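PDB 1GKR: L-hydantoinase from Arthrobacter aurescens, which hydrolyses the ring of 5-substituted hydantoins without ATP, using two zinc ions per subunit, with an enantioselectivity that depends on the substrate. Local coordinates for residues A[182-187]-A[219-224]; A[86-91]-A[388-393]. All coordinates share one frame; numbering follows the deposited sequence.

Contact 1. Residues A[182-187]-A[219-224]. With ZN (zinc ion), chain E.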
loop_
_atom_site.group_PDB
_atom_site.type_symbol
_atom_site.label_atom_id
_atom_site.label_comp_id
_atom_site.label_asym_id
_atom_site.label_seq_id
_atom_site.Cartn_x
_atom_site.Cartn_y
_atom_site.Cartn_z
ATOM N N VAL A 182 -7.208 -5.146 24.053
ATOM C CA VAL A 182 -8.392 -4.296 24.028
ATOM C C VAL A 182 -9.523 -4.959 23.275
ATOM O O VAL A 182 -9.303 -5.853 22.463
ATOM C CB VAL A 182 -8.129 -2.931 23.326
ATOM C CG1 VAL A 182 -6.878 -2.306 23.844
ATOM C CG2 VAL A 182 -8.028 -3.121 21.852
ATOM N N HIS A 183 -10.737 -4.514 23.574
ATOM C CA HIS A 183 -11.929 -4.983 22.886
ATOM C C HIS A 183 -12.135 -3.821 21.918
ATOM O O HIS A 183 -12.478 -2.706 22.333
ATOM C CB HIS A 183 -13.113 -5.084 23.853
ATOM C CG HIS A 183 -14.404 -5.442 23.184
ATOM N ND1 HIS A 183 -15.083 -6.614 23.454
ATOM C CD2 HIS A 183 -15.135 -4.787 22.246
ATOM C CE1 HIS A 183 -16.176 -6.667 22.712
ATOM N NE2 HIS A 183 -16.231 -5.572 21.968
ATOM N N ALA A 184 -11.910 -4.051 20.633
ATOM C CA ALA A 184 -12.041 -2.949 19.696
ATOM C C ALA A 184 -13.316 -2.833 18.892
ATOM O O ALA A 184 -13.509 -3.541 17.909
ATOM C CB ALA A 184 -10.846 -2.928 18.751
ATOM N N GLU A 185 -14.184 -1.923 19.322
ATOM C CA GLU A 185 -15.420 -1.621 18.607
ATOM C C GLU A 185 -15.690 -0.151 18.835
ATOM O O GLU A 185 -15.100 0.455 19.720
ATOM C CB GLU A 185 -16.592 -2.457 19.104
ATOM C CG GLU A 185 -16.508 -3.905 18.668
ATOM C CD GLU A 185 -17.816 -4.629 18.824
ATOM O OE1 GLU A 185 -18.100 -5.136 19.935
ATOM O OE2 GLU A 185 -18.564 -4.670 17.826
ATOM N N ASN A 186 -16.555 0.441 18.028
ATOM C CA ASN A 186 -16.855 1.850 18.212
ATOM C C ASN A 186 -18.174 1.976 18.977
ATOM O O ASN A 186 -19.258 1.779 18.427
ATOM C CB ASN A 186 -16.951 2.562 16.868
ATOM C CG ASN A 186 -16.983 4.053 17.028
ATOM O OD1 ASN A 186 -17.838 4.587 17.732
ATOM N ND2 ASN A 186 -16.046 4.741 16.393
ATOM N N GLU A 187 -18.058 2.296 20.260
ATOM C CA GLU A 187 -19.212 2.423 21.143
ATOM C C GLU A 187 -20.328 3.304 20.611
ATOM O O GLU A 187 -21.486 2.910 20.540
ATOM C CB GLU A 187 -18.753 2.961 22.492
ATOM C CG GLU A 187 -19.879 3.293 23.422
ATOM C CD GLU A 187 -19.567 2.906 24.849
ATOM O OE1 GLU A 187 -19.589 1.687 25.156
ATOM O OE2 GLU A 187 -19.289 3.820 25.662
ATOM N N GLU A 219 -12.821 -0.007 12.217
ATOM C CA GLU A 219 -12.400 1.361 12.472
ATOM C C GLU A 219 -11.687 1.382 13.827
ATOM O O GLU A 219 -10.637 2.009 13.986
ATOM C CB GLU A 219 -13.614 2.288 12.493
ATOM C CG GLU A 219 -13.303 3.755 12.765
ATOM C CD GLU A 219 -13.013 4.048 14.238
ATOM O OE1 GLU A 219 -13.760 3.523 15.093
ATOM O OE2 GLU A 219 -12.056 4.808 14.543
ATOM N N ALA A 220 -12.256 0.684 14.804
ATOM C CA ALA A 220 -11.666 0.644 16.133
ATOM C C ALA A 220 -10.291 -0.016 16.077
ATOM O O ALA A 220 -9.349 0.409 16.761
ATOM C CB ALA A 220 -12.575 -0.110 17.085
ATOM N N ILE A 221 -10.166 -1.057 15.264
ATOM C CA ILE A 221 -8.886 -1.728 15.157
ATOM C C ILE A 221 -7.872 -0.727 14.593
ATOM O O ILE A 221 -6.755 -0.583 15.108
ATOM C CB ILE A 221 -9.003 -2.968 14.254
ATOM C CG1 ILE A 221 -9.801 -4.052 14.980
ATOM C CG2 ILE A 221 -7.634 -3.483 13.893
ATOM C CD1 ILE A 221 -10.146 -5.274 14.112
ATOM N N GLN A 222 -8.286 -0.017 13.549
ATOM C CA GLN A 222 -7.445 0.980 12.893
ATOM C C GLN A 222 -6.986 2.045 13.887
ATOM O O GLN A 222 -5.828 2.454 13.887
ATOM C CB GLN A 222 -8.238 1.635 11.779
ATOM C CG GLN A 222 -7.432 2.464 10.809
ATOM C CD GLN A 222 -7.641 1.979 9.372
ATOM O OE1 GLN A 222 -7.261 2.653 8.409
ATOM N NE2 GLN A 222 -8.249 0.794 9.225
ATOM N N ARG A 223 -7.914 2.482 14.732
ATOM C CA ARG A 223 -7.643 3.491 15.747
ATOM C C ARG A 223 -6.646 2.999 16.806
ATOM O O ARG A 223 -5.706 3.709 17.168
ATOM C CB ARG A 223 -8.949 3.889 16.424
ATOM C CG ARG A 223 -8.989 5.335 16.847
ATOM C CD ARG A 223 -10.166 5.634 17.720
ATOM N NE ARG A 223 -11.355 4.874 17.361
ATOM C CZ ARG A 223 -12.271 4.511 18.252
ATOM N NH1 ARG A 223 -12.113 4.851 19.526
ATOM N NH2 ARG A 223 -13.326 3.799 17.883
ATOM N N ALA A 224 -6.865 1.790 17.311
ATOM C CA ALA A 224 -5.972 1.227 18.314
ATOM C C ALA A 224 -4.587 1.123 17.712
ATOM O O ALA A 224 -3.592 1.456 18.358
ATOM C CB ALA A 224 -6.449 -0.137 18.731
HETATM ZN ZN ZN E . -14.790 -8.374 24.460
HETATM O O HOH W 1 -14.851 3.696 20.553
#
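N186 and E219 make the direct polar link between the loop 182-187 and the helix segment 219-224. N186 ND2 donates to E219 OE1 at 2.9 Å, with a nearly straight N-H...O angle of 165°. CG of N186 is anti to its backbone N (chi1 -168°), which carries the amide across to the helix. The donor meets OE1 from above the carboxylate plane. E219 OE1 also accepts from R223 NH2 at 2.8 Å through its syn lone pair. R223 NE reaches E219 OE2 at 2.9 Å, so the guanidinium grips the carboxylate side-on with two nitrogens and fixes its rotation. Water 1 accepts from R223 NH2 and donates weakly to E185 O.

The apolar part is formed by two alanine methyls and an isoleucine. A220 CB lies 3.7 Å from A184 CB, and I221 CG1 lies 4.1 Å from A184 CB.

The metal chemistry is on the far side of the loop. H183 ND1 binds a zinc ion at 2.0 Å, a site completed by H239 and the carbamylated K147. H183 NE2 donates in its ring plane to the anti lone pair of E185 OE1 at 2.8 Å. E185 probably helps to orient this zinc ligand from the second shell, and Q212 and Q216 hold its other oxygen.

D163 forms a salt bridge with R223, while D163 of a second subunit accepts from N186 ND2. The loop follows strand 179-182 of the TIM-barrel fold and leads into helix 187-199, which N186 caps. Helix 214-231 packs against the loop, with I221 also touching strand 234-237 and helix 243-254.

Contact 2. Residues A[86-91]-A[388-393]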
loop_
_atom_site.group_PDB
_atom_site.type_symbol
_atom_site.label_atom_id
_atom_site.label_comp_id
_atom_site.label_asym_id
_atom_site.label_seq_id
_atom_site.Cartn_x
_atom_site.Cartn_y
_atom_site.Cartn_z
ATOM N N GLY A 86 -8.444 -29.669 28.204
ATOM C CA GLY A 86 -7.037 -29.607 27.859
ATOM C C GLY A 86 -6.376 -28.252 28.061
ATOM O O GLY A 86 -5.236 -28.050 27.640
ATOM N N ILE A 87 -7.084 -27.322 28.695
ATOM C CA ILE A 87 -6.541 -25.993 28.950
ATOM C C ILE A 87 -5.899 -26.007 30.330
ATOM O O ILE A 87 -6.578 -25.966 31.348
ATOM C CB ILE A 87 -7.660 -24.927 28.866
ATOM C CG1 ILE A 87 -8.212 -24.913 27.440
ATOM C CG2 ILE A 87 -7.145 -23.544 29.271
ATOM C CD1 ILE A 87 -9.321 -23.916 27.236
ATOM N N THR A 88 -4.574 -26.062 30.350
ATOM C CA THR A 88 -3.828 -26.134 31.598
ATOM C C THR A 88 -3.518 -24.811 32.293
ATOM O O THR A 88 -3.218 -24.796 33.483
ATOM C CB THR A 88 -2.552 -26.920 31.375
ATOM O OG1 THR A 88 -1.841 -26.353 30.268
ATOM C CG2 THR A 88 -2.901 -28.379 31.063
ATOM N N THR A 89 -3.523 -23.702 31.567
ATOM C CA THR A 89 -3.345 -22.430 32.252
ATOM C C THR A 89 -4.234 -21.375 31.592
ATOM O O THR A 89 -4.353 -21.304 30.360
ATOM C CB THR A 89 -1.852 -21.940 32.370
ATOM O OG1 THR A 89 -1.663 -20.775 31.573
ATOM C CG2 THR A 89 -0.883 -22.999 31.982
ATOM N N ILE A 90 -4.904 -20.598 32.440
ATOM C CA ILE A 90 -5.819 -19.566 31.993
ATOM C C ILE A 90 -5.360 -18.211 32.506
ATOM O O ILE A 90 -4.601 -18.116 33.475
ATOM C CB ILE A 90 -7.254 -19.810 32.549
ATOM C CG1 ILE A 90 -7.250 -19.673 34.076
ATOM C CG2 ILE A 90 -7.740 -21.198 32.190
ATOM C CD1 ILE A 90 -8.605 -19.771 34.700
ATOM N N ILE A 91 -5.817 -17.159 31.843
ATOM C CA ILE A 91 -5.507 -15.822 32.286
ATOM C C ILE A 91 -6.886 -15.179 32.439
ATOM O O ILE A 91 -7.548 -14.921 31.442
ATOM C CB ILE A 91 -4.645 -15.091 31.249
ATOM C CG1 ILE A 91 -3.521 -16.019 30.774
ATOM C CG2 ILE A 91 -3.996 -13.875 31.883
ATOM C CD1 ILE A 91 -2.469 -15.337 29.905
ATOM N N ASP A 388 3.359 -29.769 31.392
ATOM C CA ASP A 388 1.935 -29.627 31.102
ATOM C C ASP A 388 1.638 -30.255 29.737
ATOM O O ASP A 388 1.917 -29.650 28.711
ATOM C CB ASP A 388 1.530 -28.147 31.099
ATOM C CG ASP A 388 1.641 -27.497 32.482
ATOM O OD1 ASP A 388 2.038 -28.185 33.442
ATOM O OD2 ASP A 388 1.334 -26.287 32.617
ATOM N N LEU A 389 1.095 -31.471 29.720
ATOM C CA LEU A 389 0.800 -32.114 28.449
ATOM C C LEU A 389 -0.626 -32.544 28.323
ATOM O O LEU A 389 -1.396 -32.563 29.276
ATOM C CB LEU A 389 1.589 -33.403 28.200
ATOM C CG LEU A 389 2.810 -34.019 28.862
ATOM C CD1 LEU A 389 3.471 -33.081 29.822
ATOM C CD2 LEU A 389 2.362 -35.264 29.545
ATOM N N LEU A 390 -0.923 -32.964 27.108
ATOM C CA LEU A 390 -2.214 -33.484 26.737
ATOM C C LEU A 390 -1.895 -34.674 25.836
ATOM O O LEU A 390 -1.063 -34.570 24.929
ATOM C CB LEU A 390 -3.024 -32.457 25.929
ATOM C CG LEU A 390 -3.298 -31.049 26.473
ATOM C CD1 LEU A 390 -4.299 -30.329 25.568
ATOM C CD2 LEU A 390 -3.858 -31.152 27.870
ATOM N N ILE A 391 -2.498 -35.822 26.112
ATOM C CA ILE A 391 -2.322 -36.955 25.228
ATOM C C ILE A 391 -3.598 -36.821 24.400
ATOM O O ILE A 391 -4.695 -36.761 24.948
ATOM C CB ILE A 391 -2.304 -38.289 25.983
ATOM C CG1 ILE A 391 -1.037 -38.377 26.837
ATOM C CG2 ILE A 391 -2.342 -39.442 24.990
ATOM C CD1 ILE A 391 -0.887 -39.669 27.612
ATOM N N LEU A 392 -3.457 -36.723 23.087
ATOM C CA LEU A 392 -4.610 -36.557 22.219
ATOM C C LEU A 392 -5.122 -37.847 21.613
ATOM O O LEU A 392 -4.442 -38.855 21.609
ATOM C CB LEU A 392 -4.266 -35.594 21.083
ATOM C CG LEU A 392 -4.533 -34.101 21.270
ATOM C CD1 LEU A 392 -4.066 -33.614 22.618
ATOM C CD2 LEU A 392 -3.827 -33.364 20.155
ATOM N N ASP A 393 -6.343 -37.802 21.113
ATOM C CA ASP A 393 -6.936 -38.939 20.444
ATOM C C ASP A 393 -7.717 -38.310 19.301
ATOM O O ASP A 393 -8.795 -37.745 19.518
ATOM C CB ASP A 393 -7.882 -39.694 21.369
ATOM C CG ASP A 393 -8.331 -41.019 20.782
ATOM O OD1 ASP A 393 -8.683 -41.067 19.584
ATOM O OD2 ASP A 393 -8.338 -42.020 21.525
#
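L390 lays both its methyl groups over the backbone of G86. CD2 of L390 is 3.5 Å from G86 CA, and CD1 is 3.6 Å from the same atom. CG of L390 is anti to its carbonyl carbon (chi1 -55°), and the chain then extends to bring the branched end onto the glycine. G86 ends helix 75-85 in a Schellman motif with a positive phi of 83°, a backbone shape that glycine adopts readily. An alanine in place of L390 would probably open a gap over G86 and leave this turn less firmly packed.

The other part of the contact is looser. T88 OG1 lies 3.9 Å from D388 CB, and T89 CG2 is 4.0 Å from D388 OD2. The carboxylate finds its polar partners elsewhere: OD2 forms a salt bridge with K378, and OD1 accepts from the backbone N of R429.

The two segments run roughly antiparallel, but they meet through side chains and the glycine backbone. Strand 87-92 pairs in parallel with strands 51-62 and 120-123, consistent with a place in the TIM barrel. Strand 389-393 instead pairs antiparallel with 51-62 and 418-428, and L390 also touches T426. The contact thus joins barrel to antiparallel beta region.

Overall arrangement
Both contacts are buried, but they lie on opposite sides of the chain's centre, with centres 31 Å apart. They share no helix or strand. Contact 1 joins a loop to a helix beside the zinc site and also reaches a second subunit. It mixes alanine packing with a buried amide-carboxylate-guanidinium cluster, and the loop carries a zinc ligand next to it. Contact 2 joins a strand of the parallel part of the fold to one of an antiparallel group. It is mainly van der Waals packing, and no other chain touches it. Along the sequence, contact 1 is nested inside the long loop that contact 2 closes.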